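Beta-n-acetylhexosaminidase (Streptococcus pneumoniae, PDB 4AZI) hydrolyses terminal beta-linked N-acetylhexosamine residues, acting as one of the tandem family 20 catalytic modules of the pneumococcal exo-beta-D-N-acetylglucosaminidase StrH. Local coordinates at residues V12-A17 with G323-I328; N25-I30 with T98-Y103; L37-V42 with E344-F349. The protein carries 2 engineered substitutions. One frame throughout, in Å; residues are numbered along the deposited sequence.

Contact 1 is buried in the barrel wall: two neighbouring strands joined by a ladder of backbone hydrogen bonds. Contact 2 lies in the outer helical layer, and contact 3 joins that layer to the turn leading into the second strand. Contact 2 sets two helices side by side and is only partly buried, so apolar packing on its inner side gives way to a salt bridge farther out. Contact 3 is buried again, with a single tyrosine hydrogen bond amid leucine and methionine packing. Helix 24-37 serves both outer contacts. I13 and I15 of contact 1 pack on I30 of contact 2, and I13 CD1 also meets M346 CG of contact 3, so that all three share one apolar layer.

Contact 1: V12-A17 with G323-I328; sequences VISIDA and GSMLSI
M325 carries CG anti to its backbone N (chi1 178°) and keeps its chain nearly extended at chi2 (154°), which lays SD 3.4 Å from V12 CG1 and 3.8 Å from S14 CB. On the other face of the sheet I13, with CG1 likewise anti to N, reaches across until its CD1 lies 3.5 Å from L326 CD2; beside them I15 and I328 run alongside each other, pointing the same way. Between the two faces, five N-H...O bonds join the parallel strands, alternating in direction. S14 N to L326 O is the shortest (2.7 Å) and the straightest (169°), whereas I328 N approaches S14 O from above the carbonyl plane. I328 O is gripped twice, by D16 N and by a water that also bonds S14 OG at 2.7 Å; H43 is the second partner of that hydroxyl. The side chain of D16, centre of an inverse gamma turn, comes within about 4 Å (nearest atoms) of the bound inhibitor; R19, N48 and A330 N hold its carboxylate. Strands 10-16 and 321-329 are the first and last of eight, and their pairing closes the TIM barrel of the GH20 catalytic domain, with the active site at the strands' C-terminal ends.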
loop_
_atom_site.group_PDB
_atom_site.type_symbol
_atom_site.label_atom_id
_atom_site.label_comp_id
_atom_site.label_asym_id
_atom_site.label_seq_id
_atom_site.Cartn_x
_atom_site.Cartn_y
_atom_site.Cartn_z
ATOM N N VAL A 12 5.999 -2.188 -7.007
ATOM C CA VAL A 12 5.649 -1.544 -5.748
ATOM C C VAL A 12 6.306 -2.237 -4.551
ATOM O O VAL A 12 6.354 -3.466 -4.482
ATOM C CB VAL A 12 4.113 -1.476 -5.566
ATOM C CG1 VAL A 12 3.738 -0.585 -4.388
ATOM C CG2 VAL A 12 3.446 -0.940 -6.828
ATOM N N ILE A 13 6.839 -1.426 -3.641
ATOM C CA ILE A 13 7.265 -1.880 -2.321
ATOM C C ILE A 13 6.258 -1.351 -1.291
ATOM O O ILE A 13 5.974 -0.151 -1.243
ATOM C CB ILE A 13 8.748 -1.478 -1.998
ATOM C CG1 ILE A 13 9.168 -1.916 -0.587
ATOM C CG2 ILE A 13 9.001 0.010 -2.225
ATOM C CD1 ILE A 13 9.129 -3.419 -0.366
ATOM N N SER A 14 5.685 -2.257 -0.504
ATOM C CA SER A 14 4.726 -1.877 0.540
ATOM C C SER A 14 5.404 -1.885 1.905
ATOM O O SER A 14 6.160 -2.804 2.209
ATOM C CB SER A 14 3.503 -2.805 0.539
ATOM O OG SER A 14 2.592 -2.469 1.578
ATOM N N ILE A 15 5.124 -0.854 2.706
ATOM C CA ILE A 15 5.682 -0.698 4.053
ATOM C C ILE A 15 4.552 -0.463 5.071
ATOM O O ILE A 15 3.805 0.521 4.977
ATOM C CB ILE A 15 6.704 0.478 4.121
ATOM C CG1 ILE A 15 7.932 0.251 3.207
ATOM C CG2 ILE A 15 7.103 0.789 5.556
ATOM C CD1 ILE A 15 8.849 -0.912 3.568
ATOM N N ASP A 16 4.441 -1.375 6.035
ATOM C CA ASP A 16 3.447 -1.303 7.108
ATOM C C ASP A 16 3.870 -0.259 8.150
ATOM O O ASP A 16 4.412 -0.593 9.208
ATOM C CB ASP A 16 3.274 -2.711 7.730
ATOM C CG ASP A 16 2.154 -2.800 8.777
ATOM O OD1 ASP A 16 1.404 -1.824 9.007
ATOM O OD2 ASP A 16 2.033 -3.884 9.392
ATOM N N ALA A 17 3.629 1.013 7.836
ATOM C CA ALA A 17 3.884 2.104 8.780
ATOM C C ALA A 17 2.624 2.417 9.581
ATOM O O ALA A 17 2.476 3.507 10.139
ATOM C CB ALA A 17 4.391 3.342 8.054
ATOM N N GLY A 323 0.604 -4.625 -12.481
ATOM C CA GLY A 323 1.937 -4.712 -11.898
ATOM C C GLY A 323 1.945 -5.555 -10.634
ATOM O O GLY A 323 0.997 -6.285 -10.368
ATOM N N SER A 324 3.005 -5.422 -9.840
ATOM C CA SER A 324 3.210 -6.270 -8.680
ATOM C C SER A 324 3.744 -5.502 -7.484
ATOM O O SER A 324 4.434 -4.484 -7.635
ATOM C CB SER A 324 4.170 -7.417 -9.022
ATOM O OG SER A 324 3.552 -8.361 -9.872
ATOM N N MET A 325 3.424 -6.012 -6.299
ATOM C CA MET A 325 3.806 -5.380 -5.047
ATOM C C MET A 325 4.429 -6.391 -4.077
ATOM O O MET A 325 3.857 -7.443 -3.819
ATOM C CB MET A 325 2.579 -4.717 -4.418
ATOM C CG MET A 325 2.830 -4.047 -3.076
ATOM S SD MET A 325 1.652 -2.715 -2.755
ATOM C CE MET A 325 0.167 -3.633 -2.370
ATOM N N LEU A 326 5.611 -6.062 -3.565
ATOM C CA LEU A 326 6.256 -6.833 -2.503
ATOM C C LEU A 326 6.004 -6.123 -1.164
ATOM O O LEU A 326 6.095 -4.891 -1.082
ATOM C CB LEU A 326 7.754 -6.999 -2.786
ATOM C CG LEU A 326 8.602 -7.817 -1.809
ATOM C CD1 LEU A 326 9.590 -8.700 -2.559
ATOM C CD2 LEU A 326 9.327 -6.903 -0.830
ATOM N N SER A 327 5.693 -6.896 -0.125
ATOM C CA SER A 327 5.116 -6.329 1.090
ATOM C C SER A 327 5.885 -6.617 2.376
ATOM O O SER A 327 6.180 -7.779 2.694
ATOM C CB SER A 327 3.669 -6.782 1.262
ATOM O OG SER A 327 2.921 -6.646 0.067
ATOM N N ILE A 328 6.169 -5.541 3.114
ATOM C CA ILE A 328 6.879 -5.597 4.395
ATOM C C ILE A 328 5.885 -5.313 5.520
ATOM O O ILE A 328 5.330 -4.218 5.596
ATOM C CB ILE A 328 8.040 -4.575 4.458
ATOM C CG1 ILE A 328 8.968 -4.684 3.233
ATOM C CG2 ILE A 328 8.846 -4.741 5.745
ATOM C CD1 ILE A 328 9.496 -6.083 2.922
HETATM O O HOH W 1 3.031 -4.082 3.677
#

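Contact 2: N25-I30 with T98-Y103; sequences NQLKRI and TELIEY
The ammonium of K28 pairs with E99 across the helices: NZ donates to OE2 at 2.8 Å in a salt bridge, coming from above the carboxylate plane rather than within it. E99 gets there with CG anti to its backbone N and an extended chain beyond, crossing the lysine at about a right angle. The K28 chain bends at chi3 (138°), which carries CE over one face of the Y103 ring, 4.0 Å from the centroid and displaced toward the rim, in a CH-pi contact. The aromatic face thus supports the aliphatic end of the lysine while the glutamate carboxylate pairs with its ammonium. The phenol oxygen of Y103 finds its own partner in D32, one turn farther along helix 24-37. These helices belong to the outer layer of the TIM barrel, following its first and second strands, and run nearly parallel, their segment axes 10.3 Å apart and 16° off parallel. On the side facing the barrel the chemistry turns apolar: L100 CD1 rests 3.8 Å from L27 CB and the same distance from K28 N, and L100 also packs on L111 of strand 110-117. Backbone polar groups are served within each helix, as where Y103 N bonds E99 O at 2.9 Å. The carbonyl of Y103 accepts from S106 OG, while Q26 OE1 accepts from T23 N.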
loop_
_atom_site.group_PDB
_atom_site.type_symbol
_atom_site.label_atom_id
_atom_site.label_comp_id
_atom_site.label_asym_id
_atom_site.label_seq_id
_atom_site.Cartn_x
_atom_site.Cartn_y
_atom_site.Cartn_z
ATOM N N ASN A 25 12.935 10.179 7.472
ATOM C CA ASN A 25 14.218 9.796 6.881
ATOM C C ASN A 25 14.309 8.315 6.512
ATOM O O ASN A 25 14.922 7.966 5.506
ATOM C CB ASN A 25 15.395 10.208 7.770
ATOM C CG ASN A 25 15.709 11.692 7.664
ATOM O OD1 ASN A 25 15.416 12.330 6.652
ATOM N ND2 ASN A 25 16.299 12.254 8.715
ATOM N N GLN A 26 13.691 7.449 7.317
ATOM C CA GLN A 26 13.662 6.026 7.005
ATOM C C GLN A 26 12.896 5.782 5.707
ATOM O O GLN A 26 13.324 4.984 4.878
ATOM C CB GLN A 26 13.070 5.211 8.160
ATOM C CG GLN A 26 14.052 4.956 9.295
ATOM C CD GLN A 26 13.398 4.338 10.518
ATOM O OE1 GLN A 26 12.271 4.673 10.870
ATOM N NE2 GLN A 26 14.115 3.436 11.182
ATOM N N LEU A 27 11.789 6.499 5.526
ATOM C CA LEU A 27 10.945 6.328 4.345
ATOM C C LEU A 27 11.593 6.913 3.092
ATOM O O LEU A 27 11.513 6.314 2.017
ATOM C CB LEU A 27 9.547 6.890 4.596
ATOM C CG LEU A 27 8.840 6.221 5.789
ATOM C CD1 LEU A 27 7.640 7.025 6.270
ATOM C CD2 LEU A 27 8.446 4.784 5.473
ATOM N N LYS A 28 12.271 8.049 3.247
ATOM C CA LYS A 28 13.058 8.642 2.162
ATOM C C LYS A 28 14.115 7.659 1.657
ATOM O O LYS A 28 14.296 7.519 0.452
ATOM C CB LYS A 28 13.722 9.953 2.605
ATOM C CG LYS A 28 12.807 11.173 2.632
ATOM C CD LYS A 28 13.541 12.393 3.190
ATOM C CE LYS A 28 13.224 13.659 2.411
ATOM N NZ LYS A 28 14.003 14.861 2.861
ATOM N N ARG A 29 14.806 6.980 2.575
ATOM C CA ARG A 29 15.784 5.944 2.214
ATOM C C ARG A 29 15.181 4.773 1.429
ATOM O O ARG A 29 15.806 4.248 0.500
ATOM C CB ARG A 29 16.485 5.407 3.458
ATOM C CG ARG A 29 17.511 6.353 4.047
ATOM C CD ARG A 29 18.723 5.570 4.500
ATOM N NE ARG A 29 19.558 5.185 3.356
ATOM C CZ ARG A 29 20.570 4.322 3.402
ATOM N NH1 ARG A 29 20.899 3.724 4.539
ATOM N NH2 ARG A 29 21.261 4.055 2.300
ATOM N N ILE A 30 13.981 4.354 1.826
ATOM C CA ILE A 30 13.206 3.361 1.071
ATOM C C ILE A 30 12.905 3.858 -0.354
ATOM O O ILE A 30 13.090 3.118 -1.322
ATOM C CB ILE A 30 11.903 2.977 1.821
ATOM C CG1 ILE A 30 12.238 2.142 3.067
ATOM C CG2 ILE A 30 10.920 2.249 0.897
ATOM C CD1 ILE A 30 11.117 2.042 4.082
ATOM N N THR A 98 3.797 15.303 3.075
ATOM C CA THR A 98 3.884 16.213 1.920
ATOM C C THR A 98 5.305 16.173 1.333
ATOM O O THR A 98 5.473 16.032 0.118
ATOM C CB THR A 98 3.471 17.662 2.288
ATOM O OG1 THR A 98 2.162 17.650 2.871
ATOM C CG2 THR A 98 3.460 18.574 1.063
ATOM N N GLU A 99 6.308 16.265 2.205
ATOM C CA GLU A 99 7.718 16.196 1.804
ATOM C C GLU A 99 8.105 14.843 1.195
ATOM O O GLU A 99 8.878 14.799 0.241
ATOM C CB GLU A 99 8.643 16.528 2.984
ATOM C CG GLU A 99 10.127 16.311 2.691
ATOM C CD GLU A 99 11.063 16.951 3.712
ATOM O OE1 GLU A 99 10.584 17.422 4.766
ATOM O OE2 GLU A 99 12.282 16.988 3.455
ATOM N N LEU A 100 7.584 13.748 1.751
ATOM C CA LEU A 100 7.872 12.409 1.213
ATOM C C LEU A 100 7.332 12.268 -0.213
ATOM O O LEU A 100 8.021 11.766 -1.104
ATOM C CB LEU A 100 7.311 11.306 2.126
ATOM C CG LEU A 100 7.534 9.841 1.729
ATOM C CD1 LEU A 100 9.008 9.439 1.819
ATOM C CD2 LEU A 100 6.686 8.940 2.614
ATOM N N ILE A 101 6.101 12.725 -0.415
ATOM C CA ILE A 101 5.465 12.714 -1.729
ATOM C C ILE A 101 6.223 13.563 -2.766
ATOM O O ILE A 101 6.498 13.091 -3.865
ATOM C CB ILE A 101 3.984 13.129 -1.625
ATOM C CG1 ILE A 101 3.224 12.118 -0.744
ATOM C CG2 ILE A 101 3.355 13.240 -3.015
ATOM C CD1 ILE A 101 1.765 12.454 -0.504
ATOM N N GLU A 102 6.569 14.801 -2.416
ATOM C CA GLU A 102 7.391 15.644 -3.289
ATOM C C GLU A 102 8.723 14.970 -3.603
ATOM O O GLU A 102 9.144 14.929 -4.764
ATOM C CB GLU A 102 7.690 17.005 -2.647
ATOM C CG GLU A 102 6.520 17.688 -1.968
ATOM C CD GLU A 102 6.159 19.026 -2.579
ATOM O OE1 GLU A 102 6.078 19.119 -3.824
ATOM O OE2 GLU A 102 5.940 19.985 -1.801
ATOM N N TYR A 103 9.386 14.465 -2.556
ATOM C CA TYR A 103 10.710 13.830 -2.675
ATOM C C TYR A 103 10.666 12.616 -3.592
ATOM O O TYR A 103 11.522 12.458 -4.474
ATOM C CB TYR A 103 11.231 13.419 -1.293
ATOM C CG TYR A 103 12.611 12.795 -1.285
ATOM C CD1 TYR A 103 13.755 13.592 -1.301
ATOM C CD2 TYR A 103 12.774 11.405 -1.239
ATOM C CE1 TYR A 103 15.024 13.025 -1.285
ATOM C CE2 TYR A 103 14.039 10.829 -1.227
ATOM C CZ TYR A 103 15.163 11.646 -1.247
ATOM O OH TYR A 103 16.427 11.096 -1.232
#

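Contact 3: L37-V42 with E344-F349; sequences LGYSDV and ELMTAF
A single hydrogen bond holds the phenol oxygen of Y39: OH donates to M346 O at 2.7 Å, with the donor in the carbonyl plane and on a lone pair, well off the C=O axis at 110°. M346 CB and F349 CB merely pack against that oxygen, each 3.6 Å from Y39 OH. The bond ties two parts of the TIM barrel that are distant in sequence. Residues 37-42 lead from the end of helix 24-37 into the second strand, and 344-349 lie on helix 339-352, which follows the eighth strand; the first and last helices of the barrel meet here. G38 makes the exit from the first helix at positive phi (92°), where a CB would be jammed against the carbonyl oxygen of L37, and Y39 then points its side chain at the last helix. Several groups surround its ring. M346, bent at chi3 (73°), brings CE over one face, offset toward the rim and 4.0 Å from Y39 CE1, while M346 O lies at the edge in the ring plane. F349 in turn presents its ring edge to Y39 OH, and F357 packs edge-to-face with Y39. M346 also packs inward on I13 of the first strand. Toward the outside, L37 crosses T347 at about a right angle. T347 OG1, bonded to F343 O of its own helix, lies almost equally far from both methyls of the leucine, 3.5 Å from L37 CD1 and 3.6 Å from L37 CD2.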
loop_
_atom_site.group_PDB
_atom_site.type_symbol
_atom_site.label_atom_id
_atom_site.label_comp_id
_atom_site.label_asym_id
_atom_site.label_seq_id
_atom_site.Cartn_x
_atom_site.Cartn_y
_atom_site.Cartn_z
ATOM N N LEU A 37 16.644 0.755 -7.714
ATOM C CA LEU A 37 16.365 -0.616 -8.122
ATOM C C LEU A 37 15.327 -0.668 -9.248
ATOM O O LEU A 37 15.123 -1.716 -9.860
ATOM C CB LEU A 37 15.922 -1.458 -6.913
ATOM C CG LEU A 37 16.981 -1.721 -5.825
ATOM C CD1 LEU A 37 16.360 -2.346 -4.583
ATOM C CD2 LEU A 37 18.125 -2.580 -6.345
ATOM N N GLY A 38 14.688 0.468 -9.520
ATOM C CA GLY A 38 13.768 0.587 -10.656
ATOM C C GLY A 38 12.302 0.312 -10.386
ATOM O O GLY A 38 11.528 0.048 -11.323
ATOM N N TYR A 39 11.914 0.385 -9.113
ATOM C CA TYR A 39 10.507 0.372 -8.707
ATOM C C TYR A 39 9.802 1.628 -9.206
ATOM O O TYR A 39 10.459 2.585 -9.611
ATOM C CB TYR A 39 10.397 0.300 -7.178
ATOM C CG TYR A 39 10.762 -1.044 -6.606
ATOM C CD1 TYR A 39 12.103 -1.409 -6.409
ATOM C CD2 TYR A 39 9.768 -1.958 -6.259
ATOM C CE1 TYR A 39 12.441 -2.653 -5.899
ATOM C CE2 TYR A 39 10.093 -3.203 -5.741
ATOM C CZ TYR A 39 11.432 -3.544 -5.560
ATOM O OH TYR A 39 11.738 -4.785 -5.054
ATOM N N SER A 40 8.468 1.627 -9.177
ATOM C CA SER A 40 7.714 2.799 -9.594
ATOM C C SER A 40 6.955 3.478 -8.449
ATOM O O SER A 40 6.596 4.651 -8.557
ATOM C CB SER A 40 6.741 2.444 -10.733
ATOM O OG SER A 40 5.831 1.444 -10.315
ATOM N N ASP A 41 6.702 2.742 -7.368
ATOM C CA ASP A 41 5.838 3.231 -6.285
ATOM C C ASP A 41 6.254 2.730 -4.907
ATOM O O ASP A 41 6.798 1.633 -4.781
ATOM C CB ASP A 41 4.387 2.786 -6.526
ATOM C CG ASP A 41 3.814 3.318 -7.832
ATOM O OD1 ASP A 41 3.270 4.446 -7.844
ATOM O OD2 ASP A 41 3.905 2.600 -8.850
ATOM N N VAL A 42 5.954 3.531 -3.883
ATOM C CA VAL A 42 5.988 3.084 -2.490
ATOM C C VAL A 42 4.549 3.032 -1.970
ATOM O O VAL A 42 3.834 4.038 -1.996
ATOM C CB VAL A 42 6.863 4.006 -1.598
ATOM C CG1 VAL A 42 6.710 3.653 -0.127
ATOM C CG2 VAL A 42 8.326 3.913 -1.995
ATOM N N GLU A 344 17.760 -6.056 0.819
ATOM C CA GLU A 344 18.086 -7.323 0.154
ATOM C C GLU A 344 16.853 -7.927 -0.537
ATOM O O GLU A 344 16.936 -8.408 -1.670
ATOM C CB GLU A 344 18.709 -8.334 1.120
ATOM C CG GLU A 344 19.171 -9.606 0.415
ATOM C CD GLU A 344 19.629 -10.703 1.359
ATOM O OE1 GLU A 344 19.560 -10.515 2.591
ATOM O OE2 GLU A 344 20.051 -11.765 0.857
ATOM N N LEU A 345 15.713 -7.889 0.149
ATOM C CA LEU A 345 14.471 -8.416 -0.409
ATOM C C LEU A 345 14.058 -7.637 -1.663
ATOM O O LEU A 345 13.748 -8.238 -2.694
ATOM C CB LEU A 345 13.359 -8.408 0.651
ATOM C CG LEU A 345 12.023 -9.096 0.357
ATOM C CD1 LEU A 345 12.199 -10.516 -0.157
ATOM C CD2 LEU A 345 11.155 -9.091 1.608
ATOM N N MET A 346 14.083 -6.306 -1.568
ATOM C CA MET A 346 13.805 -5.436 -2.705
ATOM C C MET A 346 14.740 -5.688 -3.882
ATOM O O MET A 346 14.290 -5.747 -5.018
ATOM C CB MET A 346 13.890 -3.964 -2.301
ATOM C CG MET A 346 12.753 -3.500 -1.414
ATOM S SD MET A 346 13.036 -1.836 -0.803
ATOM C CE MET A 346 12.752 -0.878 -2.293
ATOM N N THR A 347 16.037 -5.822 -3.599
ATOM C CA THR A 347 17.051 -6.033 -4.634
ATOM C C THR A 347 16.841 -7.369 -5.355
ATOM O O THR A 347 16.906 -7.428 -6.587
ATOM C CB THR A 347 18.478 -5.950 -4.042
ATOM O OG1 THR A 347 18.656 -4.676 -3.410
ATOM C CG2 THR A 347 19.540 -6.128 -5.122
ATOM N N ALA A 348 16.572 -8.422 -4.585
ATOM C CA ALA A 348 16.299 -9.753 -5.136
ATOM C C ALA A 348 15.121 -9.766 -6.122
ATOM O O ALA A 348 15.227 -10.336 -7.210
ATOM C CB ALA A 348 16.070 -10.752 -4.011
ATOM N N PHE A 349 14.016 -9.126 -5.741
ATOM C CA PHE A 349 12.829 -9.001 -6.609
ATOM C C PHE A 349 13.160 -8.234 -7.902
ATOM O O PHE A 349 12.745 -8.634 -8.988
ATOM C CB PHE A 349 11.676 -8.335 -5.843
ATOM C CG PHE A 349 10.317 -8.488 -6.492
ATOM C CD1 PHE A 349 9.918 -9.699 -7.065
ATOM C CD2 PHE A 349 9.415 -7.423 -6.493
ATOM C CE1 PHE A 349 8.659 -9.830 -7.649
ATOM C CE2 PHE A 349 8.156 -7.551 -7.074
ATOM C CZ PHE A 349 7.777 -8.758 -7.648
#